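Local coordinates for protein probable transcriptional regulator (Pseudomonas aeruginosa, PDB 2FBI) that regulates transcription as a MarR-family protein, probably binding DNA as a dimer through winged helix-turn-helix domains, at the interface of chains A and B. Coordinates in Å, arbitrary orientation; residue numbers count along the deposited sequence, not the author numbering. Chains: chain A/B, probable transcriptional regulator.

Contact 1: the interface of chains A and B. Residues chain A 39, 43, 104, 108, 111, 115; chain B 7.
B:Arg7, the first modelled residue of its chain, reaches into the other subunit of this MarR-family dimer and lodges its guanidinium between A:Arg43 and A:Met111. A:Arg43, from helix 36-48, grips the main-chain carbonyl of B:Arg7 end-on with both terminal nitrogens. NH1 of A:Arg43 gives the straighter bond to B:Arg7 O, 2.8 Å long with 158° at the hydrogen, and NH2 a more bent one of 3.1 Å to the same oxygen. That oxygen lies in the plane of the A:Arg43 guanidinium, while the two donors come to it from opposite faces of the carbonyl plane. Water 1, at the guanidinium edge, links A:Arg43 NH2 to the B:Arg7 backbone N.

The two guanidiniums also lie over each other, planes 34° apart, with their CZ atoms 3.6 Å from one another. Two like charges this close would probably repel, an effect that the bonds from A:Arg43 to the B:Arg7 carbonyl may partly offset. On the opposite face of the B:Arg7 guanidinium sits A:Met111 CB, 3.3 Å from B:Arg7 CZ. A bend at chi2 (137°) turns the B:Arg7 chain into this slot, and its NH1 meets the A:Trp39 ring at the edge, in plane, 3.3 Å from CZ2. A:Tyr115, on helix 98-122 with A:Met111, crosses the arginine at about a right angle and turns its CE1 edge to NH2 of B:Arg7 at 3.6 Å.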
loop_
_atom_site.group_PDB
_atom_site.type_symbol
_atom_site.label_atom_id
_atom_site.label_comp_id
_atom_site.label_asym_id
_atom_site.label_seq_id
_atom_site.Cartn_x
_atom_site.Cartn_y
_atom_site.Cartn_z
ATOM N N TRP A 39 -5.624 -0.165 12.861
ATOM C CA TRP A 39 -5.555 -1.605 13.033
ATOM C C TRP A 39 -4.076 -2.089 12.783
ATOM O O TRP A 39 -3.596 -2.963 13.497
ATOM C CB TRP A 39 -6.525 -2.321 12.083
ATOM C CG TRP A 39 -6.510 -3.859 12.292
ATOM C CD1 TRP A 39 -6.143 -4.829 11.387
ATOM C CD2 TRP A 39 -6.782 -4.551 13.533
ATOM N NE1 TRP A 39 -6.213 -6.087 11.994
ATOM C CE2 TRP A 39 -6.596 -5.936 13.300
ATOM C CE3 TRP A 39 -7.173 -4.120 14.815
ATOM C CZ2 TRP A 39 -6.824 -6.910 14.300
ATOM C CZ3 TRP A 39 -7.367 -5.075 15.823
ATOM C CH2 TRP A 39 -7.172 -6.461 15.559
ATOM N N ARG A 43 -2.012 -3.981 15.471
ATOM C CA ARG A 43 -1.389 -5.256 15.118
ATOM C C ARG A 43 0.111 -5.307 15.430
ATOM O O ARG A 43 0.609 -6.321 15.922
ATOM C CB ARG A 43 -1.548 -5.554 13.626
ATOM C CG ARG A 43 -2.935 -6.022 13.194
ATOM C CD ARG A 43 -3.067 -7.453 13.563
ATOM N NE ARG A 43 -3.045 -8.335 12.413
ATOM C CZ ARG A 43 -2.590 -9.589 12.433
ATOM N NH1 ARG A 43 -2.672 -10.306 11.349
ATOM N NH2 ARG A 43 -2.020 -10.110 13.521
ATOM N N PHE A 104 -7.870 -5.696 20.610
ATOM C CA PHE A 104 -7.252 -6.656 19.697
ATOM C C PHE A 104 -7.930 -8.062 19.844
ATOM O O PHE A 104 -8.364 -8.671 18.862
ATOM C CB PHE A 104 -5.734 -6.805 19.895
ATOM C CG PHE A 104 -5.165 -7.915 19.049
ATOM C CD1 PHE A 104 -4.734 -7.657 17.725
ATOM C CD2 PHE A 104 -5.126 -9.233 19.533
ATOM C CE1 PHE A 104 -4.242 -8.718 16.905
ATOM C CE2 PHE A 104 -4.634 -10.309 18.735
ATOM C CZ PHE A 104 -4.195 -10.052 17.410
ATOM N N SER A 108 -10.113 -10.386 16.916
ATOM C CA SER A 108 -9.309 -11.479 16.355
ATOM C C SER A 108 -10.116 -12.662 15.860
ATOM O O SER A 108 -9.719 -13.275 14.888
ATOM C CB SER A 108 -8.208 -11.942 17.343
ATOM O OG SER A 108 -8.794 -12.645 18.437
ATOM N N MET A 111 -11.341 -11.543 12.527
ATOM C CA MET A 111 -10.234 -11.489 11.562
ATOM C C MET A 111 -9.727 -12.894 11.151
ATOM O O MET A 111 -9.284 -13.088 10.015
ATOM C CB MET A 111 -9.095 -10.536 12.012
ATOM C CG MET A 111 -9.497 -9.059 12.316
ATOM S SD MET A 111 -9.990 -7.918 10.972
ATOM C CE MET A 111 -11.604 -8.520 10.641
ATOM N N TYR A 115 -9.696 -14.539 7.351
ATOM C CA TYR A 115 -8.559 -15.289 6.792
ATOM C C TYR A 115 -8.945 -16.694 6.307
ATOM O O TYR A 115 -8.429 -17.153 5.308
ATOM C CB TYR A 115 -7.370 -15.386 7.791
ATOM C CG TYR A 115 -6.438 -14.222 7.656
ATOM C CD1 TYR A 115 -6.349 -13.272 8.664
ATOM C CD2 TYR A 115 -5.699 -14.023 6.457
ATOM C CE1 TYR A 115 -5.486 -12.163 8.529
ATOM C CE2 TYR A 115 -4.865 -12.925 6.314
ATOM C CZ TYR A 115 -4.758 -11.998 7.356
ATOM O OH TYR A 115 -3.952 -10.896 7.214
ATOM N N ARG B 7 -1.613 -15.397 13.676
ATOM C CA ARG B 7 -1.828 -15.074 12.220
ATOM C C ARG B 7 -1.038 -13.849 11.717
ATOM O O ARG B 7 -1.463 -12.706 11.941
ATOM C CB ARG B 7 -3.329 -14.909 11.909
ATOM C CG ARG B 7 -4.142 -14.203 12.969
ATOM C CD ARG B 7 -5.090 -13.206 12.317
ATOM N NE ARG B 7 -5.640 -12.223 13.257
ATOM C CZ ARG B 7 -5.917 -10.955 12.941
ATOM N NH1 ARG B 7 -6.429 -10.145 13.850
ATOM N NH2 ARG B 7 -5.689 -10.485 11.720
HETATM O O HOH W 1 -0.481 -12.755 14.664
#

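Contact 2: the interface of chains A and B. Residues chain A 8, 10-11, 13-14, 137; chain B 115, 127, 130-131, 134.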
loop_
_atom_site.group_PDB
_atom_site.type_symbol
_atom_site.label_atom_id
_atom_site.label_comp_id
_atom_site.label_asym_id
_atom_site.label_seq_id
_atom_site.Cartn_x
_atom_site.Cartn_y
_atom_site.Cartn_z
ATOM N N PRO A 8 5.128 -5.294 -16.307
ATOM C CA PRO A 8 4.080 -5.079 -15.295
ATOM C C PRO A 8 4.674 -4.542 -13.976
ATOM O O PRO A 8 5.893 -4.728 -13.704
ATOM C CB PRO A 8 3.433 -6.471 -15.115
ATOM C CG PRO A 8 4.339 -7.425 -15.790
ATOM C CD PRO A 8 5.077 -6.658 -16.855
ATOM N N LEU A 10 5.366 -4.525 -10.400
ATOM C CA LEU A 10 5.400 -5.248 -9.129
ATOM C C LEU A 10 4.726 -4.475 -7.987
ATOM O O LEU A 10 3.932 -5.016 -7.218
ATOM C CB LEU A 10 6.840 -5.475 -8.690
ATOM C CG LEU A 10 6.991 -6.257 -7.372
ATOM C CD1 LEU A 10 6.342 -7.639 -7.507
ATOM C CD2 LEU A 10 8.487 -6.398 -6.958
ATOM N N THR A 11 5.080 -3.204 -7.854
ATOM C CA THR A 11 4.630 -2.460 -6.715
ATOM C C THR A 11 3.124 -2.065 -6.822
ATOM O O THR A 11 2.397 -2.110 -5.809
ATOM C CB THR A 11 5.451 -1.178 -6.568
ATOM O OG1 THR A 11 5.391 -0.488 -7.799
ATOM C CG2 THR A 11 6.963 -1.467 -6.236
ATOM N N THR A 13 0.998 -3.816 -8.472
ATOM C CA THR A 13 0.370 -5.164 -8.301
ATOM C C THR A 13 0.294 -5.634 -6.832
ATOM O O THR A 13 -0.718 -6.198 -6.391
ATOM C CB THR A 13 1.051 -6.215 -9.206
ATOM O OG1 THR A 13 0.853 -5.812 -10.551
ATOM C CG2 THR A 13 0.472 -7.599 -9.063
ATOM N N LEU A 14 1.351 -5.386 -6.054
ATOM C CA LEU A 14 1.291 -5.582 -4.584
ATOM C C LEU A 14 0.120 -4.850 -3.909
ATOM O O LEU A 14 -0.530 -5.380 -3.030
ATOM C CB LEU A 14 2.605 -5.087 -3.931
ATOM C CG LEU A 14 3.748 -6.112 -4.110
ATOM C CD1 LEU A 14 5.147 -5.460 -4.068
ATOM C CD2 LEU A 14 3.621 -7.187 -3.084
ATOM N N LEU A 137 10.882 -11.130 -0.220
ATOM C CA LEU A 137 10.995 -9.828 -0.888
ATOM C C LEU A 137 11.381 -8.697 0.073
ATOM O O LEU A 137 12.052 -7.764 -0.318
ATOM C CB LEU A 137 9.700 -9.447 -1.654
ATOM C CG LEU A 137 9.732 -8.203 -2.555
ATOM C CD1 LEU A 137 10.823 -8.318 -3.636
ATOM C CD2 LEU A 137 8.383 -8.033 -3.233
ATOM N N TYR B 115 14.385 -2.746 -12.040
ATOM C CA TYR B 115 13.820 -4.106 -12.054
ATOM C C TYR B 115 14.883 -5.197 -12.246
ATOM O O TYR B 115 14.779 -6.254 -11.658
ATOM C CB TYR B 115 12.702 -4.268 -13.123
ATOM C CG TYR B 115 11.356 -3.907 -12.574
ATOM C CD1 TYR B 115 10.700 -2.766 -13.015
ATOM C CD2 TYR B 115 10.771 -4.676 -11.530
ATOM C CE1 TYR B 115 9.440 -2.413 -12.484
ATOM C CE2 TYR B 115 9.544 -4.321 -10.992
ATOM C CZ TYR B 115 8.878 -3.189 -11.476
ATOM O OH TYR B 115 7.673 -2.819 -10.934
ATOM N N LEU B 127 10.579 -13.888 -8.773
ATOM C CA LEU B 127 9.858 -12.699 -9.176
ATOM C C LEU B 127 8.600 -13.077 -9.995
ATOM O O LEU B 127 7.524 -12.501 -9.808
ATOM C CB LEU B 127 10.765 -11.803 -10.004
ATOM C CG LEU B 127 10.738 -10.289 -9.828
ATOM C CD1 LEU B 127 11.096 -9.618 -11.139
ATOM C CD2 LEU B 127 9.413 -9.772 -9.330
ATOM N N LEU B 130 5.995 -14.753 -7.741
ATOM C CA LEU B 130 5.348 -13.797 -6.892
ATOM C C LEU B 130 4.221 -13.065 -7.668
ATOM O O LEU B 130 3.104 -12.942 -7.160
ATOM C CB LEU B 130 6.365 -12.774 -6.314
ATOM C CG LEU B 130 5.681 -11.648 -5.534
ATOM C CD1 LEU B 130 4.899 -12.265 -4.341
ATOM C CD2 LEU B 130 6.676 -10.565 -5.094
ATOM N N LEU B 131 4.579 -12.535 -8.832
ATOM C CA LEU B 131 3.681 -11.836 -9.737
ATOM C C LEU B 131 2.504 -12.692 -10.187
ATOM O O LEU B 131 1.370 -12.204 -10.220
ATOM C CB LEU B 131 4.427 -11.310 -10.961
ATOM C CG LEU B 131 5.343 -10.144 -10.650
ATOM C CD1 LEU B 131 6.393 -10.024 -11.713
ATOM C CD2 LEU B 131 4.525 -8.831 -10.501
ATOM N N LEU B 134 0.366 -12.961 -7.064
ATOM C CA LEU B 134 -0.305 -11.717 -6.769
ATOM C C LEU B 134 -1.441 -11.461 -7.780
ATOM O O LEU B 134 -2.478 -10.949 -7.429
ATOM C CB LEU B 134 0.687 -10.555 -6.817
ATOM C CG LEU B 134 1.735 -10.393 -5.693
ATOM C CD1 LEU B 134 2.722 -9.370 -6.148
ATOM C CD2 LEU B 134 1.067 -10.002 -4.377
#
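A:Leu10 meets B:Tyr115 and the leucines of helix 124-138 of chain B, where the start of one MarR-type chain packs on the C-terminal helices of its partner. On the polar side, the backbone N of A:Leu10 gives a hydrogen bond to the phenol oxygen OH of B:Tyr115, 2.9 Å long and bent to 132° at the hydrogen. A:Leu10 opens helix 10-22, so the tyrosine hydroxyl takes up an N-H of the first turn, which has no acceptor within its own helix, and acts as a cap supplied by the other chain. The positive end of the helix dipole may strengthen this bond. A:Pro8 lies in the loop just before the helix, with its carbonyl O 3.8 Å from the same hydroxyl, a looser approach.

The remaining contacts are apolar. The A:Leu10 side chain runs past the tyrosine, its CB at the ring edge in plane, 3.7 Å from B:Tyr115 CE2. With CG anti to the backbone N (chi1 -179°), A:Leu10 sends methyl CD1 in among the leucines of the partner, 3.7 Å from B:Leu131 CD2 and also touching B:Leu130 CD2; both leucines cross it at about a right angle. B:Leu127, one turn earlier on the same helix, brings its CD2 close to that methyl more loosely.

B:Leu130 turns its CD2 methyl also to A:Leu137 CD2, 3.6 Å away, the two side chains crossing at about a right angle, which brings the two copies of helix 124-138 together. One turn on from A:Leu10, A:Thr13 turns its methyl rather than its hydroxyl to the partner: CG2, anti to the backbone N, lies 3.7 Å from B:Leu134 CB. A:Leu14 comes to the other end of that leucine, its CD2 3.9 Å from B:Leu134 CD1.

About 25 Å separates the C-alpha centres of contact 1 and contact 2, which belong to one two-fold symmetric interface but are made by opposite chain starts: that of chain B on chain A in contact 1, that of chain A on chain B in contact 2. Once the symmetry twins are counted, Arg7 and the stretch from Pro8 into helix 10-22 of one chain follow on directly along the partner, and both touch the same Tyr115 of its helix 98-122. Contact 1 also reaches helix 36-48, so the exchanged ends may help couple the dimerisation helices to the DNA-binding part.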